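Local coordinates for protein 2-keto acid:ferredoxin oxidoreductase subunit alpha (Pyrococcus furiosus, PDB 1YD7) that probably catalyses, as the alpha chain of a heterotetramer, the ferredoxin-dependent oxidative decarboxylation of 2-oxoglutarate with coenzyme A to succinyl-CoA and carbon dioxide, at residues F22-E27 with V189-E194; G82-G87 with T112-V117; I153-S158 with I168-L173; C38-G43 with V66-E71; F13-G18 with A32-G37. One frame throughout, in Å; residues are numbered along the deposited sequence. Where two conformers were deposited one is given.

Contact 1: F22-E27 with V189-E194; sequences FIQGDE and VGHMRE
Gln24 and Arg193 form the non-hydrogen-bonded pair of a two-stranded antiparallel ribbon, and their side chains run side by side, pointing the same way. CG of Gln24 lies 3.3 Å from CG of Arg193. Further out, in the one Arg193 conformer given of two, the amide appears stacked on the guanidinium, the planes 19° apart, with Gln24 NE2 over its centre. This NE2 donates a 2.7 Å hydrogen bond to His191 O, nearly in the amide plane, which fixes how the amide is turned. Phe22 has CG anti to its backbone N (chi1 -175°); CD1, at the ring edge, lies 3.4 Å from C of Glu194, and CZ reaches CB of Arg193. Between these pairs Ile23 and Glu194 exchange two backbone hydrogen bonds. Where strand 19-24 turns into helix 25-36, Asp26 N donates a hydrogen bond to Gly190 O at 3.1 Å. Asp26 OD2 sits over one face of the His191 ring; Glu51 N bonds to Asp26 OD2, Glu51 OE2 to His191 NE2, and His191 ND1 to Ala187 O. The chemistry implies that the last carbonyls of helix 187-191, Gly190 O and His191 O, are met by Asp26 N and the Gln24 amide.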
# COMPACT_ATOMS: atom_id res chain seq x y z
N PHE A 22 17.72 2.12 -7.48
CA PHE A 22 17.14 2.45 -8.76
C PHE A 22 16.03 1.44 -8.91
O PHE A 22 16.29 0.26 -9.19
CB PHE A 22 18.25 2.31 -9.83
CG PHE A 22 17.85 2.73 -11.22
CD1 PHE A 22 17.19 3.93 -11.44
CD2 PHE A 22 18.19 1.94 -12.32
CE1 PHE A 22 16.83 4.33 -12.73
CE2 PHE A 22 17.85 2.33 -13.60
CZ PHE A 22 17.17 3.54 -13.81
N ILE A 23 14.79 1.88 -8.71
CA ILE A 23 13.68 0.95 -8.51
C ILE A 23 12.47 1.41 -9.26
O ILE A 23 12.42 2.55 -9.67
CB ILE A 23 13.31 0.77 -7.01
CG1 ILE A 23 12.88 2.10 -6.39
CG2 ILE A 23 14.49 0.22 -6.23
CD1 ILE A 23 12.46 1.98 -4.96
N GLN A 24 11.51 0.51 -9.44
CA GLN A 24 10.28 0.85 -10.12
C GLN A 24 9.21 1.29 -9.12
O GLN A 24 9.39 1.14 -7.91
CB GLN A 24 9.80 -0.33 -10.96
CG GLN A 24 10.69 -0.60 -12.18
CD GLN A 24 10.23 -1.79 -12.98
OE1 GLN A 24 10.27 -2.91 -12.50
NE2 GLN A 24 9.78 -1.54 -14.19
N GLY A 25 8.13 1.87 -9.65
CA GLY A 25 7.09 2.48 -8.86
C GLY A 25 6.42 1.49 -7.90
O GLY A 25 6.19 1.84 -6.74
N ASP A 26 6.12 0.28 -8.38
CA ASP A 26 5.53 -0.76 -7.55
C ASP A 26 6.40 -1.17 -6.36
O ASP A 26 5.88 -1.40 -5.24
CB ASP A 26 5.19 -1.99 -8.38
CG ASP A 26 3.97 -1.79 -9.22
OD1 ASP A 26 3.13 -0.94 -8.83
OD2 ASP A 26 3.85 -2.45 -10.28
N GLU A 27 7.70 -1.26 -6.61
CA GLU A 27 8.70 -1.59 -5.60
C GLU A 27 8.83 -0.49 -4.59
O GLU A 27 9.11 -0.75 -3.43
CB GLU A 27 10.06 -1.81 -6.28
CG GLU A 27 11.23 -2.13 -5.32
CD GLU A 27 11.15 -3.52 -4.66
OE1 GLU A 27 10.39 -4.41 -5.14
OE2 GLU A 27 11.91 -3.73 -3.69
N VAL A 189 3.31 4.50 -14.04
CA VAL A 189 4.03 4.83 -12.81
C VAL A 189 4.64 3.58 -12.17
O VAL A 189 5.78 3.62 -11.71
CB VAL A 189 3.12 5.54 -11.80
CG1 VAL A 189 3.81 5.69 -10.47
CG2 VAL A 189 2.72 6.91 -12.34
N GLY A 190 3.89 2.49 -12.14
CA GLY A 190 4.37 1.27 -11.54
C GLY A 190 5.64 0.70 -12.14
O GLY A 190 6.43 0.06 -11.43
N HIS A 191 5.84 0.94 -13.44
CA HIS A 191 6.98 0.38 -14.17
C HIS A 191 8.06 1.38 -14.53
O HIS A 191 9.13 0.97 -14.97
CB HIS A 191 6.50 -0.38 -15.40
CG HIS A 191 5.62 -1.54 -15.05
ND1 HIS A 191 4.26 -1.39 -14.82
CD2 HIS A 191 5.89 -2.85 -14.86
CE1 HIS A 191 3.75 -2.57 -14.51
NE2 HIS A 191 4.72 -3.47 -14.52
N MSE A 192 7.82 2.67 -14.28
CA MSE A 192 8.89 3.67 -14.34
C MSE A 192 9.97 3.27 -13.39
O MSE A 192 9.67 2.67 -12.36
CB MSE A 192 8.43 5.03 -13.85
CG MSE A 192 7.35 5.64 -14.63
SE MSE A 192 7.11 7.49 -14.08
CE MSE A 192 5.51 7.72 -15.13
N ARG A 193 11.20 3.68 -13.70
CA ARG A 193 12.37 3.37 -12.88
C ARG A 193 13.03 4.67 -12.55
O ARG A 193 13.19 5.51 -13.42
CB ARG A 193 13.38 2.52 -13.66
CG ARG A 193 12.98 1.10 -13.89
CD ARG A 193 14.06 0.30 -14.62
NE ARG A 193 13.60 -1.04 -14.95
CZ ARG A 193 12.74 -1.31 -15.92
NH1 ARG A 193 12.23 -0.33 -16.68
NH2 ARG A 193 12.36 -2.57 -16.14
N GLU A 194 13.42 4.86 -11.29
CA GLU A 194 14.05 6.10 -10.88
C GLU A 194 14.91 5.78 -9.71
O GLU A 194 14.60 4.86 -8.95
CB GLU A 194 13.00 7.17 -10.55
CG GLU A 194 13.54 8.34 -9.74
CD GLU A 194 12.52 9.46 -9.42
OE1 GLU A 194 11.29 9.36 -9.75
OE2 GLU A 194 12.99 10.45 -8.82

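Contact 2: G82-G87 with T112-V117; sequences GASWAG and TETPVV
Ser84 OG donates to Pro115 O over 2.7 Å, the one hydrogen bond between residues 82-87 and 112-117. The hydroxyl is anti to its backbone N (chi1 178°), which directs it from the last turn of helix 73-85 toward the incoming chain. It approaches the carbonyl with a C=O...OG angle of 141°, tilted 17° from the carbonyl plane. Ser84 OG also lies 3.7 Å from CD of Pro115, so the serine touches both the proline ring and its carbonyl. Thr114 OG1 is 3.8 Å from Ser84 OG; it is buried here and has no hydrogen-bonding partner in the model.

These residues lie where the chain enters strand 116-121, an inner strand of the six-stranded parallel sheet in a domain whose sequence family is that of thiamine diphosphate-binding enzymes. Helix 73-85 precedes strand 90-95, the neighbour of 116-121 in that sheet, and Gly87 ends the helix in a Schellman motif, with positive phi. Pro115 in turn packs on Glu175 of helix 160-177, so residues 112-117 touch both helix 73-85 and helix 160-177.

Trp85 supplies the rest of the contact. Its indole crosses the Thr114 side chain at about a right angle, with NE1 3.4 Å from CB of Thr114. The far side of the six-membered ring reaches Thr112: the carbonyl O lies in the ring plane at the edge, 3.0 Å from CZ2. Thr112 is poorly ordered and follows a cis peptide bond, so this short approach is doubtful in detail. Ser84 O accepts a hydrogen bond from Arg209 NH1.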
# COMPACT_ATOMS: atom_id res chain seq x y z
N GLY A 82 -10.98 -6.41 8.48
CA GLY A 82 -10.94 -7.24 9.70
C GLY A 82 -9.58 -7.25 10.38
O GLY A 82 -9.48 -7.11 11.60
N ALA A 83 -8.52 -7.37 9.59
CA ALA A 83 -7.17 -7.25 10.10
C ALA A 83 -6.95 -5.92 10.78
O ALA A 83 -6.32 -5.88 11.82
CB ALA A 83 -6.14 -7.43 8.95
N SER A 84 -7.40 -4.83 10.15
CA SER A 84 -7.25 -3.48 10.75
C SER A 84 -7.96 -3.36 12.11
O SER A 84 -7.40 -2.88 13.10
CB SER A 84 -7.82 -2.39 9.83
OG SER A 84 -7.70 -1.12 10.47
N TRP A 85 -9.21 -3.78 12.15
CA TRP A 85 -9.94 -3.77 13.44
C TRP A 85 -9.27 -4.63 14.48
O TRP A 85 -9.29 -4.33 15.67
CB TRP A 85 -11.36 -4.20 13.22
CG TRP A 85 -12.17 -3.13 12.62
CD1 TRP A 85 -12.68 -3.09 11.37
CD2 TRP A 85 -12.61 -1.93 13.28
NE1 TRP A 85 -13.40 -1.94 11.20
CE2 TRP A 85 -13.37 -1.21 12.36
CE3 TRP A 85 -12.43 -1.40 14.57
CZ2 TRP A 85 -13.97 0.02 12.67
CZ3 TRP A 85 -13.00 -0.17 14.88
CH2 TRP A 85 -13.76 0.52 13.94
N ALA A 86 -8.62 -5.69 14.02
CA ALA A 86 -7.87 -6.53 14.90
C ALA A 86 -6.53 -5.90 15.29
O ALA A 86 -5.79 -6.49 16.06
CB ALA A 86 -7.68 -7.93 14.27
N GLY A 87 -6.21 -4.71 14.77
CA GLY A 87 -5.02 -3.97 15.23
C GLY A 87 -3.82 -3.89 14.26
O GLY A 87 -2.79 -3.33 14.62
N THR A 112 -18.04 4.18 10.86
CA THR A 112 -17.08 3.04 10.87
C THR A 112 -15.61 3.40 11.21
O THR A 112 -15.04 2.82 12.14
CB THR A 112 -17.29 1.89 9.79
OG1 THR A 112 -16.81 0.66 10.35
CG2 THR A 112 -16.59 2.11 8.43
N GLU A 113 -15.01 4.36 10.52
CA GLU A 113 -13.66 4.83 10.83
C GLU A 113 -12.60 3.73 10.91
O GLU A 113 -11.89 3.61 11.91
CB GLU A 113 -13.64 5.64 12.14
CG GLU A 113 -14.57 6.84 12.17
CD GLU A 113 -14.41 7.67 13.43
OE1 GLU A 113 -13.54 7.35 14.27
OE2 GLU A 113 -15.16 8.65 13.59
N THR A 114 -12.47 2.93 9.86
CA THR A 114 -11.39 1.92 9.80
C THR A 114 -10.14 2.39 9.00
O THR A 114 -10.25 2.67 7.79
CB THR A 114 -11.92 0.50 9.33
OG1 THR A 114 -10.89 -0.24 8.67
CG2 THR A 114 -13.11 0.60 8.44
N PRO A 115 -8.97 2.50 9.67
CA PRO A 115 -7.73 2.78 8.94
C PRO A 115 -7.31 1.64 7.99
O PRO A 115 -7.07 0.50 8.44
CB PRO A 115 -6.68 2.97 10.05
CG PRO A 115 -7.40 2.91 11.36
CD PRO A 115 -8.74 2.33 11.12
N VAL A 116 -7.23 1.96 6.70
CA VAL A 116 -6.76 1.03 5.67
C VAL A 116 -6.25 1.81 4.44
O VAL A 116 -6.77 2.86 4.15
CB VAL A 116 -7.86 0.03 5.28
CG1 VAL A 116 -9.12 0.72 4.74
CG2 VAL A 116 -7.33 -1.02 4.27
N VAL A 117 -5.23 1.28 3.77
CA VAL A 117 -4.73 1.82 2.47
C VAL A 117 -5.16 0.93 1.32
O VAL A 117 -4.92 -0.27 1.34
CB VAL A 117 -3.20 1.97 2.50
CG1 VAL A 117 -2.62 2.43 1.17
CG2 VAL A 117 -2.84 2.93 3.59

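Contact 3: I153-S158 with I168-L173; sequences IVLSPS and IRAFNL
Strand 153-155 and helix 160-177 are the first two elements of a beta-alpha-beta unit completed by strand 180-185, and Leu155 is the side chain through which strand and helix chiefly meet. No hydrogen bond joins the two segments. The CG of Leu155 is anti to the carbonyl carbon (chi1 -64°), and the two methyls divide the helix surface between them. CD1 faces Leu173 and Ala170, lying 3.9 Å from CD1 of Leu173 and 4.2 Å from CB of Ala170. CD2 turns instead to Arg169, where it rests 3.8 Å from CG and nearly as close to CB. The contact therefore uses mainly the aliphatic base of the arginine, whose chain bends at chi2 and chi3 beyond CG, with Arg169 NE also near Leu155 CD2 at 4.0 Å.

The axes of strand 153-155 and helix segment 168-173 run antiparallel, with 168° between their directions and 9.4 Å at closest approach. This is the geometry of a helix returning the chain across a sheet face so that the next strand can run parallel to the first. Strand 153-155 is the outermost of the parallel sheet on this side within the chain. Its one strand neighbour is 180-185, to which Ile153 and Leu155 are hydrogen-bonded through their backbones; Val181 of that strand also touches the side chains of Ile153, Leu155 and Ala170.

Ile153, two residues before Leu155, points to the same side of the strand. Its branch methyl CG2 approaches CD1 of Leu173 at 3.8 Å, the two side chains being obliquely crossed.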
# COMPACT_ATOMS: atom_id res chain seq x y z
N ILE A 153 -10.12 10.51 0.92
CA ILE A 153 -8.77 11.01 0.77
C ILE A 153 -8.10 10.15 -0.32
O ILE A 153 -8.15 8.92 -0.26
CB ILE A 153 -7.98 10.94 2.08
CG1 ILE A 153 -8.67 11.75 3.20
CG2 ILE A 153 -6.57 11.42 1.85
CD1 ILE A 153 -8.12 11.49 4.62
N VAL A 154 -7.51 10.81 -1.32
CA VAL A 154 -6.91 10.14 -2.47
C VAL A 154 -5.58 10.79 -2.81
O VAL A 154 -5.51 11.99 -2.93
CB VAL A 154 -7.82 10.23 -3.70
CG1 VAL A 154 -7.21 9.46 -4.90
CG2 VAL A 154 -9.20 9.69 -3.39
N LEU A 155 -4.53 9.99 -2.93
CA LEU A 155 -3.22 10.45 -3.40
C LEU A 155 -2.92 9.74 -4.73
O LEU A 155 -3.12 8.52 -4.86
CB LEU A 155 -2.12 10.12 -2.40
CG LEU A 155 -2.14 10.75 -1.00
CD1 LEU A 155 -3.05 9.98 -0.10
CD2 LEU A 155 -0.75 10.80 -0.38
N SER A 156 -2.42 10.52 -5.68
CA SER A 156 -2.16 10.06 -7.06
C SER A 156 -0.72 10.38 -7.47
O SER A 156 -0.48 11.47 -7.98
CB SER A 156 -3.09 10.79 -8.03
OG SER A 156 -4.35 10.17 -8.08
N PRO A 157 0.22 9.43 -7.23
CA PRO A 157 1.62 9.68 -7.59
C PRO A 157 1.83 9.64 -9.12
O PRO A 157 1.16 8.89 -9.83
CB PRO A 157 2.37 8.55 -6.90
CG PRO A 157 1.39 7.44 -6.80
CD PRO A 157 0.04 8.09 -6.64
N SER A 158 2.75 10.47 -9.60
CA SER A 158 3.07 10.55 -11.05
C SER A 158 4.52 10.16 -11.33
O SER A 158 4.88 9.93 -12.47
CB SER A 158 2.80 11.96 -11.56
OG SER A 158 3.66 12.88 -10.91
N ILE A 168 3.84 6.38 2.07
CA ILE A 168 4.05 6.70 3.46
C ILE A 168 3.00 7.69 3.98
O ILE A 168 2.45 7.52 5.08
CB ILE A 168 5.47 7.22 3.72
CG1 ILE A 168 6.45 6.04 3.64
CG2 ILE A 168 5.58 7.89 5.09
CD1 ILE A 168 7.85 6.47 3.53
N ARG A 169 2.71 8.72 3.18
CA ARG A 169 1.72 9.69 3.55
C ARG A 169 0.34 9.04 3.67
O ARG A 169 -0.43 9.42 4.55
CB ARG A 169 1.73 10.89 2.60
CG ARG A 169 0.69 11.96 2.90
CD ARG A 169 1.17 13.39 2.57
NE ARG A 169 1.72 13.55 1.21
CZ ARG A 169 2.99 13.84 0.92
NH1 ARG A 169 3.34 13.95 -0.36
NH2 ARG A 169 3.94 14.00 1.85
N ALA A 170 0.03 8.06 2.81
CA ALA A 170 -1.28 7.42 2.84
C ALA A 170 -1.49 6.63 4.14
O ALA A 170 -2.58 6.64 4.67
CB ALA A 170 -1.48 6.53 1.65
N PHE A 171 -0.46 5.92 4.61
CA PHE A 171 -0.55 5.22 5.88
C PHE A 171 -0.70 6.25 7.01
O PHE A 171 -1.59 6.09 7.86
CB PHE A 171 0.64 4.28 6.12
CG PHE A 171 0.53 2.98 5.39
CD1 PHE A 171 1.20 2.78 4.18
CD2 PHE A 171 -0.27 1.98 5.89
CE1 PHE A 171 1.05 1.61 3.48
CE2 PHE A 171 -0.40 0.79 5.20
CZ PHE A 171 0.26 0.60 3.98
N ASN A 172 0.12 7.30 6.99
CA ASN A 172 0.02 8.34 8.02
C ASN A 172 -1.35 8.98 8.07
O ASN A 172 -1.85 9.18 9.16
CB ASN A 172 1.09 9.42 7.89
CG ASN A 172 2.41 8.92 8.30
OD1 ASN A 172 2.48 7.87 8.91
ND2 ASN A 172 3.49 9.64 7.95
N LEU A 173 -1.97 9.23 6.92
CA LEU A 173 -3.33 9.82 6.90
C LEU A 173 -4.40 8.85 7.38
O LEU A 173 -5.36 9.29 8.00
CB LEU A 173 -3.73 10.34 5.49
CG LEU A 173 -2.87 11.50 4.94
CD1 LEU A 173 -3.10 11.70 3.42
CD2 LEU A 173 -3.08 12.82 5.71

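Contact 4: C38-G43 with V66-E71; sequences CRFYAG and VVIQME
Val66 opens strand 66-69, the outermost strand within this chain of a parallel sheet, and pairs with Phe40 of strand 40-43; helix 52-59 connects the two strands in sequence, a beta-alpha-beta crossover. The axes are 4.7 Å apart at their closest and only 15° from parallel. Val66 N bonds to Arg39 O, and Val66 O accepts from Tyr41 N. Its CG1 lies 3.7 Å from CD1 of Phe40, whose CG is anti to the backbone N (chi1 -177°), and the ring, reached obliquely, extends on toward Ile68. Val67 comes next, on the other face with Tyr41; the two side chains lie side by side, pointing the same way, with CG1 of Val67 4.0 Å from CD2 of Tyr41. On this face helix 52-59 packs, Met56 touching Tyr41 and Phe53 touching Val67.

Ile68 returns to the Phe40 face. Its CG1 is 3.9 Å from CE1 of Phe40, so the ring bridges Val66 and Ile68. The backbone of Ile68 bonds twice: N to Tyr41 O at 2.9 Å, and O from Gly43 N at 3.1 Å. Gln69 then pairs with Gly43, its CA 3.1 Å from Gly43 O in a CA-H...O contact. The ladder ends where N of Met70, a selenomethionine, donates to that same Gly43 O at 2.9 Å.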
# COMPACT_ATOMS: atom_id res chain seq x y z
N CYS A 38 3.17 -1.47 7.64
CA CYS A 38 2.20 -2.42 7.11
C CYS A 38 2.70 -3.86 7.32
O CYS A 38 3.83 -4.20 6.92
CB CYS A 38 1.97 -2.19 5.63
SG CYS A 38 0.74 -3.25 4.88
N ARG A 39 1.86 -4.67 7.94
CA ARG A 39 2.14 -6.09 8.16
C ARG A 39 1.02 -6.98 7.68
O ARG A 39 1.09 -8.17 7.84
CB ARG A 39 2.46 -6.34 9.62
CG ARG A 39 3.74 -5.67 10.08
CD ARG A 39 4.96 -6.16 9.25
NE ARG A 39 6.23 -5.56 9.68
CZ ARG A 39 6.73 -4.40 9.25
NH1 ARG A 39 6.12 -3.67 8.34
NH2 ARG A 39 7.89 -3.98 9.71
N PHE A 40 0.03 -6.41 7.01
CA PHE A 40 -1.00 -7.22 6.45
C PHE A 40 -1.34 -6.73 5.07
O PHE A 40 -1.67 -5.55 4.89
CB PHE A 40 -2.27 -7.16 7.33
CG PHE A 40 -3.34 -8.04 6.84
CD1 PHE A 40 -3.46 -9.34 7.32
CD2 PHE A 40 -4.19 -7.62 5.84
CE1 PHE A 40 -4.45 -10.19 6.83
CE2 PHE A 40 -5.17 -8.47 5.32
CZ PHE A 40 -5.31 -9.75 5.83
N TYR A 41 -1.35 -7.65 4.10
CA TYR A 41 -1.67 -7.32 2.71
C TYR A 41 -2.60 -8.40 2.16
O TYR A 41 -2.33 -9.60 2.29
CB TYR A 41 -0.38 -7.23 1.85
CG TYR A 41 -0.61 -6.93 0.37
CD1 TYR A 41 -0.54 -5.64 -0.13
CD2 TYR A 41 -0.90 -7.93 -0.53
CE1 TYR A 41 -0.75 -5.35 -1.47
CE2 TYR A 41 -1.14 -7.65 -1.86
CZ TYR A 41 -1.05 -6.36 -2.33
OH TYR A 41 -1.25 -6.09 -3.66
N ALA A 42 -3.69 -7.99 1.53
CA ALA A 42 -4.59 -8.94 0.89
C ALA A 42 -4.83 -8.52 -0.54
O ALA A 42 -5.09 -7.34 -0.83
CB ALA A 42 -5.90 -9.05 1.66
N GLY A 43 -4.71 -9.48 -1.45
CA GLY A 43 -4.89 -9.21 -2.86
C GLY A 43 -4.68 -10.46 -3.68
O GLY A 43 -4.50 -11.54 -3.13
N VAL A 66 2.02 -10.69 6.69
CA VAL A 66 1.07 -11.64 6.16
C VAL A 66 0.70 -11.14 4.80
O VAL A 66 0.40 -9.95 4.65
CB VAL A 66 -0.21 -11.64 7.09
CG1 VAL A 66 -1.41 -12.29 6.43
CG2 VAL A 66 0.08 -12.31 8.43
N VAL A 67 0.69 -12.03 3.82
CA VAL A 67 0.03 -11.82 2.55
C VAL A 67 -1.06 -12.89 2.41
O VAL A 67 -0.78 -14.07 2.48
CB VAL A 67 1.01 -11.91 1.36
CG1 VAL A 67 0.30 -11.71 0.03
CG2 VAL A 67 2.08 -10.87 1.53
N ILE A 68 -2.29 -12.46 2.23
CA ILE A 68 -3.40 -13.35 2.02
C ILE A 68 -3.77 -13.19 0.55
O ILE A 68 -3.91 -12.07 0.05
CB ILE A 68 -4.60 -12.99 2.97
CG1 ILE A 68 -4.23 -13.23 4.43
CG2 ILE A 68 -5.86 -13.80 2.65
CD1 ILE A 68 -3.53 -14.55 4.70
N GLN A 69 -3.90 -14.29 -0.15
CA GLN A 69 -4.21 -14.24 -1.56
C GLN A 69 -5.69 -14.53 -1.75
O GLN A 69 -6.18 -15.55 -1.28
CB GLN A 69 -3.34 -15.23 -2.33
CG GLN A 69 -3.70 -15.33 -3.79
CD GLN A 69 -2.65 -16.01 -4.63
OE1 GLN A 69 -1.57 -16.36 -4.15
NE2 GLN A 69 -2.96 -16.21 -5.91
N MSE A 70 -6.40 -13.65 -2.42
CA MSE A 70 -7.83 -13.83 -2.61
C MSE A 70 -8.23 -13.22 -3.93
O MSE A 70 -7.97 -12.04 -4.15
CB MSE A 70 -8.60 -13.15 -1.48
CG MSE A 70 -9.12 -14.12 -0.44
SE MSE A 70 -9.44 -13.30 1.33
CE MSE A 70 -10.20 -14.94 2.16
N GLU A 71 -8.87 -14.01 -4.79
CA GLU A 71 -9.26 -13.54 -6.11
C GLU A 71 -10.28 -12.44 -6.02
O GLU A 71 -10.11 -11.38 -6.63
CB GLU A 71 -9.83 -14.67 -6.96
CG GLU A 71 -8.84 -15.77 -7.29
CD GLU A 71 -8.92 -16.25 -8.73
OE1 GLU A 71 -9.04 -15.40 -9.66
OE2 GLU A 71 -8.85 -17.48 -8.94

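Contact 5: F13-G18 with A32-G37; sequences FPFPVG and AAILAG
Leu35 and Ile34 meet Phe13 in two different ways, one methyl over the ring and one at its edge. CD2 of Leu35 stands 4.1 Å from the ring centroid and 14° off the normal, a CH-pi contact displaced slightly toward the rim. CG2 of Ile34 lies in the plane of the same ring, 3.9 Å from CD1. The Phe13 and Ile34 side chains slide past each other in opposite directions, whereas Phe13 and Leu35 cross at a slant.

Phe15 presents its rim to both helix residues. Its CZ is 3.8 Å from CG2 of Ile34, and its CE1 is 4.1 Å from CG of Leu35, both near the ring plane. Phe15 CG stands between the backbone N and the carbonyl carbon (chi1 44°). CG2 of Ile34 is shared by the two aromatic edges. Tyr59 of helix 52-59 meets the Phe15 ring edge-to-face and also touches Ile34.

Val17 adds CG1 at 4.2 Å from CD2 of Leu35, running in the opposite direction to the leucine side chain. No hydrogen bond crosses between the segments; the side-chain contact is apolar and largely buried. The helix stops just beyond, at Gly37, whose positive phi and two backbone bonds into the last turn, one weak, define a Schellman motif. Residues 13-18, an irregular segment before strand 19-24, thus pack on the last turn of helix 25-36.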
# COMPACT_ATOMS: atom_id res chain seq x y z
N PHE A 13 15.42 -5.14 7.82
CA PHE A 13 14.59 -5.11 6.60
C PHE A 13 15.16 -5.96 5.45
O PHE A 13 16.36 -6.16 5.35
CB PHE A 13 14.31 -3.67 6.16
CG PHE A 13 13.41 -2.89 7.12
CD1 PHE A 13 12.03 -2.92 6.99
CD2 PHE A 13 13.95 -2.14 8.15
CE1 PHE A 13 11.21 -2.20 7.85
CE2 PHE A 13 13.15 -1.42 9.03
CZ PHE A 13 11.77 -1.44 8.88
N PRO A 14 14.28 -6.52 4.62
CA PRO A 14 14.68 -7.46 3.56
C PRO A 14 15.11 -6.78 2.26
O PRO A 14 15.43 -7.47 1.30
CB PRO A 14 13.41 -8.28 3.34
CG PRO A 14 12.31 -7.31 3.65
CD PRO A 14 12.82 -6.33 4.64
N PHE A 15 15.10 -5.46 2.25
CA PHE A 15 15.56 -4.67 1.12
C PHE A 15 16.50 -3.59 1.65
O PHE A 15 16.43 -3.25 2.84
CB PHE A 15 14.41 -4.04 0.35
CG PHE A 15 13.35 -3.43 1.23
CD1 PHE A 15 13.52 -2.15 1.76
CD2 PHE A 15 12.18 -4.12 1.49
CE1 PHE A 15 12.53 -1.59 2.57
CE2 PHE A 15 11.18 -3.57 2.31
CZ PHE A 15 11.36 -2.30 2.84
N PRO A 16 17.37 -3.05 0.78
CA PRO A 16 18.29 -1.98 1.20
C PRO A 16 17.57 -0.70 1.62
O PRO A 16 16.63 -0.24 0.94
CB PRO A 16 19.17 -1.75 -0.05
CG PRO A 16 19.01 -2.97 -0.88
CD PRO A 16 17.60 -3.42 -0.63
N VAL A 17 18.03 -0.12 2.73
CA VAL A 17 17.46 1.09 3.29
C VAL A 17 18.60 2.04 3.69
O VAL A 17 19.71 1.59 3.93
CB VAL A 17 16.57 0.80 4.55
CG1 VAL A 17 15.44 -0.14 4.20
CG2 VAL A 17 17.41 0.23 5.70
N GLY A 18 18.32 3.33 3.79
CA GLY A 18 19.33 4.27 4.21
C GLY A 18 20.32 4.54 3.08
O GLY A 18 21.50 4.84 3.33
N ALA A 32 7.84 1.37 0.84
CA ALA A 32 7.21 2.41 1.66
C ALA A 32 6.18 1.82 2.64
O ALA A 32 6.16 2.17 3.81
CB ALA A 32 6.54 3.44 0.77
N ALA A 33 5.33 0.94 2.12
CA ALA A 33 4.29 0.31 2.92
C ALA A 33 4.91 -0.42 4.11
O ALA A 33 4.55 -0.17 5.24
CB ALA A 33 3.46 -0.62 2.07
N ILE A 34 5.94 -1.22 3.83
CA ILE A 34 6.67 -1.94 4.86
C ILE A 34 7.42 -1.05 5.83
O ILE A 34 7.41 -1.30 7.05
CB ILE A 34 7.60 -2.97 4.21
CG1 ILE A 34 6.74 -4.09 3.63
CG2 ILE A 34 8.60 -3.48 5.19
CD1 ILE A 34 7.47 -5.16 2.94
N LEU A 35 8.08 -0.02 5.33
CA LEU A 35 8.76 0.92 6.22
C LEU A 35 7.75 1.66 7.09
O LEU A 35 8.06 2.04 8.21
CB LEU A 35 9.65 1.93 5.44
CG LEU A 35 11.01 1.38 4.95
CD1 LEU A 35 11.50 2.20 3.76
CD2 LEU A 35 12.06 1.37 6.08
N ALA A 36 6.55 1.88 6.55
CA ALA A 36 5.48 2.57 7.29
C ALA A 36 4.81 1.68 8.37
O ALA A 36 4.06 2.20 9.19
CB ALA A 36 4.42 3.08 6.34
N GLY A 37 5.06 0.38 8.33
CA GLY A 37 4.62 -0.56 9.38
C GLY A 37 3.49 -1.47 8.93
O GLY A 37 2.91 -2.15 9.75

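Contacts 2, 3 and 4 all reach the six-stranded parallel sheet. Contacts 3 and 4 involve its two outermost strands and have centres about 19 Å apart, on opposite sides of the chain's centre. Phe171 of contact 3 touches three others: its CZ is 3.7 Å from CB of Cys38 in contact 4, its CE1 is 3.5 Å from CA of Ala33 in contact 5, and its CD2 is 3.6 Å from CG2 of Val117 in contact 2. Helix 25-36 starts in contact 1 and ends in contact 5, whose centres lie about 15 Å apart. Contact 1 touches contact 3, but lies about 28 Å, centre to centre, from contact 2. No cofactor appears among these contacts.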